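Local coordinates for AztD protein (Citrobacter koseri, PDB 6CMK), which acts as a periplasmic zinc chaperone, binding zinc ions and handing one of them directly to the solute-binding protein AztC of the AztABCD transport system, at residues 44-50 / 61-67; 86-90 / 120-124. The contacts are given in a common frame with arbitrary orientation. Residues are numbered along the deposited sequence.

How the contacts relate
From the N terminus, the chain runs through strand 32-42 into contact 1, where 44-50 pairs with 61-67 and closes the hairpin of strands 47-52 and 58-63 in the outer half of the first propeller blade, a sheet completed by C-terminal strand 392-403. Contact 2 closes a longer loop in the next blade, bringing 120-124, which follows strand 113-120, back against the start of strand 88-100. The loops are in series, neither nested nor crossed. Their centres are 14 Å apart and they touch: K65 NZ of contact 1 lies 2.6 Å from A86 O of contact 2, a probable hydrogen bond. Contact 1 meets the second blade, while contact 2 leads from that blade into the third.

Contact 1. Residues 44-50 / 61-67; sequences DKPVVNV and TFNVKGP
F62 (chi1 m) lays its ring beside V50, with CE2 3.6 Å from V50 CG2, on the hairpin face that carries V48. Strands 47-50 and 61-63 run antiparallel (163°), axes 4.7 Å apart. V48 and F62 are the hydrogen-bonded pair (V48 N to F62 O 2.9 Å, F62 N to V48 O 2.8 Å), flanked by non-hydrogen-bonded pairs V47-N63 and N49-T61. On their face T61 OG1 (chi1 m) donates to N49 OD1 (2.8 Å), and V47 CG2 meets T61 CG2 (3.2 Å). P46 centres an inverse gamma turn (phi/psi -77/70), closed by V47 N to K45 O (2.8 Å), its ring holding phi near that value. P46 O accepts V64 N (2.9 Å) and a water (2.9 Å) also donating to N63 OD1 (2.8 Å). Beyond the strands the prolines join the loops, P46 CB 3.5 Å from G66 N and D44 O 3.2 Å from P67 CG. This outer hairpin of a propeller blade adjoins strand 32-42, and V48 and F62 pack on I92 of strand 88-100.

Contact 2. Residues 86-90 / 120-124; sequences AGVVS and TGKKP
T120 ends its strand in an extended conformation (phi/psi -120/143), opposite V88 in an antiparallel non-hydrogen-bonded pair with their CA atoms 4.4 Å apart. Both beta-branched residues suit extended backbone, and both take the p rotamer, bringing T120 CG2 to 4.1 Å from V88 CG2. T120 CA also makes a CA-H...O contact of 3.4 Å with G87 O. Next, G121 N donates to that same G87 O at 3.1 Å, nearly straight at 167°; G121 is almost fully stretched (169/168), a conformation open to glycine because it lacks a CB. K122 and K123 point their CA-to-CB bonds away and carry the chain round, K123 with positive phi (55/64). P124 returns toward 86-90, its CB 3.6 Å from V89 CG2, its CG 3.7 Å from V88 O and its CD 3.8 Å from G87 CA. V89, with chi1 t, supplies an apolar partner for this ring, which I82 and F138 also touch. G87 and V88 lie together across from Q83 in a G1 beta bulge, and G87 (74/29), at positive phi, is at ease without a CB. The segment 120-124 passes from one propeller blade to the next, and P124 lies about 9 Å, side chain to side chain, from zinc ligand H126. Chemically, one backbone hydrogen bond and proline-valine packing hold this turn to the bulge and the strand start after it, while the two lysines keep its outer side polar.

Contact 1. Residues 44-50 / 61-67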
loop_
_atom_site.group_PDB
_atom_site.type_symbol
_atom_site.label_atom_id
_atom_site.label_comp_id
_atom_site.label_asym_id
_atom_site.label_seq_id
_atom_site.Cartn_x
_atom_site.Cartn_y
_atom_site.Cartn_z
ATOM N N ASP B 44 22.112 -22.638 14.652
ATOM C CA ASP B 44 23.497 -23.094 14.579
ATOM C C ASP B 44 23.975 -23.339 13.159
ATOM O O ASP B 44 25.122 -23.023 12.835
ATOM C CB ASP B 44 23.665 -24.391 15.379
ATOM C CG ASP B 44 22.961 -24.347 16.717
ATOM O OD1 ASP B 44 23.406 -23.588 17.602
ATOM O OD2 ASP B 44 21.949 -25.065 16.879
ATOM N N LYS B 45 23.149 -23.902 12.327
ATOM C CA LYS B 45 23.632 -24.256 11.002
ATOM C C LYS B 45 23.375 -23.119 10.020
ATOM O O LYS B 45 22.384 -22.393 10.145
ATOM C CB LYS B 45 22.944 -25.525 10.506
ATOM C CG LYS B 45 23.150 -26.744 11.407
ATOM C CD LYS B 45 24.551 -26.772 12.006
ATOM C CE LYS B 45 24.938 -28.178 12.467
ATOM N NZ LYS B 45 23.769 -28.938 12.995
ATOM N N PRO B 46 24.262 -22.939 9.045
ATOM C CA PRO B 46 24.071 -21.878 8.036
ATOM C C PRO B 46 23.037 -22.261 6.985
ATOM O O PRO B 46 23.336 -22.511 5.811
ATOM C CB PRO B 46 25.480 -21.734 7.449
ATOM C CG PRO B 46 26.048 -23.103 7.553
ATOM C CD PRO B 46 25.547 -23.643 8.867
ATOM N N VAL B 47 21.775 -22.314 7.406
ATOM C CA VAL B 47 20.683 -22.743 6.541
ATOM C C VAL B 47 19.488 -21.821 6.750
ATOM O O VAL B 47 19.212 -21.383 7.873
ATOM C CB VAL B 47 20.300 -24.211 6.818
ATOM C CG1 VAL B 47 19.944 -24.395 8.278
ATOM C CG2 VAL B 47 19.144 -24.645 5.937
ATOM N N VAL B 48 18.779 -21.530 5.664
ATOM C CA VAL B 48 17.493 -20.836 5.719
ATOM C C VAL B 48 16.473 -21.724 5.021
ATOM O O VAL B 48 16.656 -22.092 3.853
ATOM C CB VAL B 48 17.546 -19.441 5.074
ATOM C CG1 VAL B 48 16.163 -18.796 5.070
ATOM C CG2 VAL B 48 18.527 -18.549 5.811
ATOM N N ASN B 49 15.430 -22.111 5.749
ATOM C CA ASN B 49 14.344 -22.910 5.202
ATOM C C ASN B 49 13.178 -22.015 4.797
ATOM O O ASN B 49 12.889 -21.010 5.446
ATOM C CB ASN B 49 13.872 -23.951 6.218
ATOM C CG ASN B 49 14.847 -25.104 6.373
ATOM O OD1 ASN B 49 15.072 -25.870 5.439
ATOM N ND2 ASN B 49 15.418 -25.237 7.557
ATOM N N VAL B 50 12.510 -22.393 3.710
ATOM C CA VAL B 50 11.335 -21.685 3.210
ATOM C C VAL B 50 10.175 -22.657 3.275
ATOM O O VAL B 50 10.277 -23.782 2.777
ATOM C CB VAL B 50 11.524 -21.167 1.772
ATOM C CG1 VAL B 50 10.349 -20.242 1.378
ATOM C CG2 VAL B 50 12.856 -20.447 1.627
ATOM N N THR B 61 15.377 -25.193 0.772
ATOM C CA THR B 61 16.422 -25.050 1.773
ATOM C C THR B 61 17.596 -24.358 1.098
ATOM O O THR B 61 18.056 -24.801 0.042
ATOM C CB THR B 61 16.846 -26.407 2.337
ATOM O OG1 THR B 61 15.717 -27.052 2.931
ATOM C CG2 THR B 61 17.931 -26.245 3.386
ATOM N N PHE B 62 18.058 -23.266 1.688
ATOM C CA PHE B 62 19.192 -22.522 1.163
ATOM C C PHE B 62 20.362 -22.659 2.118
ATOM O O PHE B 62 20.221 -22.423 3.323
ATOM C CB PHE B 62 18.854 -21.047 0.974
ATOM C CG PHE B 62 17.784 -20.809 -0.031
ATOM C CD1 PHE B 62 17.894 -21.324 -1.309
ATOM C CD2 PHE B 62 16.659 -20.087 0.304
ATOM C CE1 PHE B 62 16.903 -21.114 -2.244
ATOM C CE2 PHE B 62 15.669 -19.871 -0.623
ATOM C CZ PHE B 62 15.787 -20.389 -1.899
ATOM N N ASN B 63 21.509 -23.028 1.575
ATOM C CA ASN B 63 22.735 -23.064 2.351
ATOM C C ASN B 63 23.475 -21.749 2.160
ATOM O O ASN B 63 23.721 -21.320 1.027
ATOM C CB ASN B 63 23.601 -24.254 1.938
ATOM C CG ASN B 63 22.882 -25.573 2.122
ATOM O OD1 ASN B 63 22.602 -25.985 3.248
ATOM N ND2 ASN B 63 22.561 -26.236 1.017
ATOM N N VAL B 64 23.803 -21.102 3.274
ATOM C CA VAL B 64 24.556 -19.857 3.244
ATOM C C VAL B 64 25.849 -20.111 4.011
ATOM O O VAL B 64 26.226 -21.268 4.230
ATOM C CB VAL B 64 23.727 -18.685 3.811
ATOM C CG1 VAL B 64 22.540 -18.392 2.898
ATOM C CG2 VAL B 64 23.234 -18.964 5.229
ATOM N N LYS B 65 26.541 -19.051 4.418
ATOM C CA LYS B 65 27.880 -19.215 4.973
ATOM C C LYS B 65 27.877 -19.335 6.493
ATOM O O LYS B 65 28.677 -20.098 7.049
ATOM C CB LYS B 65 28.771 -18.047 4.531
ATOM C CG LYS B 65 30.214 -18.138 5.031
ATOM C CD LYS B 65 31.061 -16.946 4.579
ATOM C CE LYS B 65 32.381 -16.883 5.348
ATOM N NZ LYS B 65 33.138 -15.621 5.103
ATOM N N GLY B 66 27.004 -18.600 7.178
ATOM C CA GLY B 66 26.898 -18.680 8.616
ATOM C C GLY B 66 25.452 -18.605 9.071
ATOM O O GLY B 66 24.552 -18.320 8.280
ATOM N N PRO B 67 25.196 -18.866 10.355
ATOM C CA PRO B 67 23.835 -18.690 10.876
ATOM C C PRO B 67 23.377 -17.258 10.673
ATOM O O PRO B 67 24.152 -16.315 10.835
ATOM C CB PRO B 67 23.970 -19.038 12.363
ATOM C CG PRO B 67 25.223 -19.826 12.467
ATOM C CD PRO B 67 26.130 -19.329 11.392
HETATM O O HOH W 1 24.469 -25.073 5.052
#

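Contact 2. Residues 86-90 / 120-124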
loop_
_atom_site.group_PDB
_atom_site.type_symbol
_atom_site.label_atom_id
_atom_site.label_comp_id
_atom_site.label_asym_id
_atom_site.label_seq_id
_atom_site.Cartn_x
_atom_site.Cartn_y
_atom_site.Cartn_z
ATOM N N ALA B 86 29.984 -14.588 9.600
ATOM C CA ALA B 86 30.527 -14.997 8.315
ATOM C C ALA B 86 30.923 -13.823 7.431
ATOM O O ALA B 86 31.519 -14.046 6.374
ATOM C CB ALA B 86 29.509 -15.871 7.577
ATOM N N GLY B 87 30.605 -12.592 7.831
ATOM C CA GLY B 87 31.000 -11.421 7.069
ATOM C C GLY B 87 30.227 -11.203 5.788
ATOM O O GLY B 87 30.766 -10.623 4.839
ATOM N N VAL B 88 28.970 -11.635 5.729
ATOM C CA VAL B 88 28.229 -11.592 4.475
ATOM C C VAL B 88 26.753 -11.412 4.771
ATOM O O VAL B 88 26.253 -11.834 5.816
ATOM C CB VAL B 88 28.462 -12.874 3.643
ATOM C CG1 VAL B 88 27.879 -14.086 4.361
ATOM C CG2 VAL B 88 27.885 -12.731 2.244
ATOM N N VAL B 89 26.055 -10.792 3.829
ATOM C CA VAL B 89 24.598 -10.752 3.814
ATOM C C VAL B 89 24.166 -11.384 2.500
ATOM O O VAL B 89 24.613 -10.960 1.427
ATOM C CB VAL B 89 24.053 -9.321 3.949
ATOM C CG1 VAL B 89 22.533 -9.330 4.039
ATOM C CG2 VAL B 89 24.669 -8.626 5.156
ATOM N N SER B 90 23.336 -12.419 2.584
ATOM C CA SER B 90 22.793 -13.090 1.414
ATOM C C SER B 90 21.397 -12.562 1.148
ATOM O O SER B 90 20.741 -12.016 2.035
ATOM C CB SER B 90 22.730 -14.606 1.608
ATOM O OG SER B 90 24.013 -15.154 1.815
ATOM N N THR B 120 29.296 -7.909 1.463
ATOM C CA THR B 120 30.382 -8.421 2.283
ATOM C C THR B 120 31.056 -7.305 3.061
ATOM O O THR B 120 31.180 -6.171 2.585
ATOM C CB THR B 120 31.417 -9.159 1.436
ATOM O OG1 THR B 120 32.017 -8.246 0.511
ATOM C CG2 THR B 120 30.746 -10.289 0.677
ATOM N N GLY B 121 31.448 -7.643 4.277
ATOM C CA GLY B 121 32.161 -6.737 5.150
ATOM C C GLY B 121 32.203 -7.338 6.530
ATOM O O GLY B 121 31.510 -8.314 6.837
ATOM N N LYS B 122 33.033 -6.740 7.374
ATOM C CA LYS B 122 33.247 -7.281 8.708
ATOM C C LYS B 122 32.041 -7.029 9.605
ATOM O O LYS B 122 31.617 -5.884 9.788
ATOM C CB LYS B 122 34.510 -6.672 9.314
ATOM C CG LYS B 122 35.784 -7.189 8.648
ATOM C CD LYS B 122 37.009 -6.309 8.904
ATOM C CE LYS B 122 37.265 -5.340 7.747
ATOM N NZ LYS B 122 38.704 -4.993 7.563
ATOM N N LYS B 123 31.491 -8.114 10.162
ATOM C CA LYS B 123 30.414 -8.096 11.153
ATOM C C LYS B 123 29.177 -7.328 10.687
ATOM O O LYS B 123 28.802 -6.317 11.301
ATOM C CB LYS B 123 30.923 -7.504 12.474
ATOM C CG LYS B 123 31.762 -8.480 13.293
ATOM C CD LYS B 123 32.279 -7.853 14.584
ATOM C CE LYS B 123 33.747 -7.465 14.476
ATOM N NZ LYS B 123 34.634 -8.647 14.278
ATOM N N PRO B 124 28.498 -7.773 9.634
ATOM C CA PRO B 124 27.243 -7.110 9.266
ATOM C C PRO B 124 26.293 -7.098 10.453
ATOM O O PRO B 124 26.186 -8.076 11.199
ATOM C CB PRO B 124 26.713 -7.953 8.101
ATOM C CG PRO B 124 27.392 -9.258 8.218
ATOM C CD PRO B 124 28.755 -8.956 8.798
#